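Local coordinates for protein IWS1 (Encephalitozoon cuniculi, PDB 2XPP) that probably acts as a nuclear transcription factor that regulates transcription by RNA polymerase II, at residues 118-121 / 122-125. Residues are numbered along the deposited sequence; the frame is centred on the assembly and turned at random.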
loop_
_atom_site.group_PDB
_atom_site.type_symbol
_atom_site.label_atom_id
_atom_site.label_comp_id
_atom_site.label_asym_id
_atom_site.label_seq_id
_atom_site.Cartn_x
_atom_site.Cartn_y
_atom_site.Cartn_z
ATOM N N LYS A 118 -16.386 -6.073 4.404
ATOM C CA LYS A 118 -15.965 -6.151 5.792
ATOM C C LYS A 118 -15.267 -4.896 6.310
ATOM O O LYS A 118 -15.059 -4.753 7.519
ATOM C CB LYS A 118 -15.057 -7.375 6.014
ATOM C CG LYS A 118 -15.738 -8.751 6.012
ATOM C CD LYS A 118 -14.726 -9.821 6.478
ATOM C CE LYS A 118 -14.950 -10.209 7.956
ATOM N NZ LYS A 118 -13.680 -10.436 8.743
ATOM N N GLU A 119 -14.868 -3.994 5.410
ATOM C CA GLU A 119 -14.087 -2.827 5.808
ATOM C C GLU A 119 -14.950 -1.752 6.549
ATOM O O GLU A 119 -16.178 -1.682 6.338
ATOM C CB GLU A 119 -13.371 -2.267 4.560
ATOM C CG GLU A 119 -12.404 -1.138 4.878
ATOM C CD GLU A 119 -11.387 -1.536 5.951
ATOM O OE1 GLU A 119 -11.545 -1.122 7.124
ATOM O OE2 GLU A 119 -10.452 -2.280 5.600
ATOM N N SER A 120 -14.348 -0.973 7.452
ATOM C CA SER A 120 -15.075 0.129 8.072
ATOM C C SER A 120 -15.464 1.125 6.985
ATOM O O SER A 120 -14.742 1.297 5.994
ATOM C CB SER A 120 -14.294 0.817 9.208
ATOM O OG SER A 120 -13.343 1.764 8.730
ATOM N N LYS A 121 -16.613 1.747 7.161
ATOM C CA LYS A 121 -17.083 2.775 6.228
ATOM C C LYS A 121 -16.016 3.856 6.023
ATOM O O LYS A 121 -15.780 4.258 4.894
ATOM C CB LYS A 121 -18.420 3.395 6.682
ATOM C CG LYS A 121 -19.580 2.404 6.793
ATOM C CD LYS A 121 -20.914 3.146 6.849
ATOM C CE LYS A 121 -22.101 2.229 7.147
ATOM N NZ LYS A 121 -22.202 1.133 6.132
ATOM N N GLU A 122 -15.351 4.277 7.105
ATOM C CA GLU A 122 -14.302 5.298 7.040
ATOM C C GLU A 122 -13.107 4.894 6.173
ATOM O O GLU A 122 -12.672 5.666 5.329
ATOM C CB GLU A 122 -13.805 5.683 8.458
ATOM C CG GLU A 122 -12.710 6.796 8.471
ATOM C CD GLU A 122 -11.768 6.834 9.740
ATOM O OE1 GLU A 122 -12.249 6.747 10.916
ATOM O OE2 GLU A 122 -10.536 7.003 9.522
ATOM N N VAL A 123 -12.555 3.704 6.403
ATOM C CA VAL A 123 -11.425 3.206 5.615
ATOM C C VAL A 123 -11.848 3.032 4.146
ATOM O O VAL A 123 -11.114 3.429 3.242
ATOM C CB VAL A 123 -10.858 1.918 6.196
ATOM C CG1 VAL A 123 -9.778 1.318 5.297
ATOM C CG2 VAL A 123 -10.203 2.275 7.557
ATOM N N ARG A 124 -13.021 2.440 3.916
ATOM C CA ARG A 124 -13.530 2.336 2.537
ATOM C C ARG A 124 -13.593 3.693 1.839
ATOM O O ARG A 124 -13.149 3.830 0.704
ATOM C CB ARG A 124 -14.926 1.734 2.509
ATOM C CG ARG A 124 -14.874 0.270 2.597
ATOM C CD ARG A 124 -15.827 -0.354 1.548
ATOM N NE ARG A 124 -17.187 -0.047 1.906
ATOM C CZ ARG A 124 -17.707 -0.367 3.083
ATOM N NH1 ARG A 124 -16.958 -1.016 3.965
ATOM N NH2 ARG A 124 -18.958 -0.050 3.377
ATOM N N ALA A 125 -14.160 4.694 2.524
ATOM C CA ALA A 125 -14.215 6.033 1.963
ATOM C C ALA A 125 -12.807 6.592 1.713
ATOM O O ALA A 125 -12.569 7.265 0.677
ATOM C CB ALA A 125 -15.011 6.955 2.891
HETATM O O HOH W 1 -13.073 3.481 10.974
#
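Ser-120 is the N-cap of helix 121-138, the last helix of this TFIIS N-terminal-type helical bundle, and its side chain bonds to Val-123. OG accepts from Val-123 N at 3.1 Å, in a nearly straight bond. With chi1 at 81°, OG lies between the backbone N and the carbonyl carbon of Ser-120, which brings it to the N-H of Val-123 at the start of the helix. A water also bonds to this OG and reaches weakly to Glu-122 OE1, whose stronger partner is Lys-85 in a salt bridge.

The first i to i+4 backbone bonds of the helix follow: Arg-124 N donates to Ser-120 O at 2.9 Å, and Ala-125 N to Lys-121 O.

Side-chain packing comes from Glu-119, just before the cap. Its side chain crosses that of Val-123 at about a right angle, with Glu-119 CG 3.6 Å from Val-123 CG1. The carboxylate end also lies close against Val-123, with CD 3.3 Å from CG1. Each carboxylate oxygen has its own partner: OE1 accepts from Ser-120 N at 2.8 Å, on its anti side and 33° out of the carboxylate plane, and OE2 forms a salt bridge with Arg-84. Val-123 also packs on Ile-81 and Leu-88, which joins the helix start to helix 81-92.

Arg-124 folds back along the loop, bent at chi2 and chi3. Its CG meets Glu-119 CB at 3.5 Å. Lys-121 CA lies over one face of the guanidinium, offset toward its rim. At the edge, NH1 makes a weak, bent bond to Glu-119 O at 2.6 Å, with an N-H...O angle of 121°.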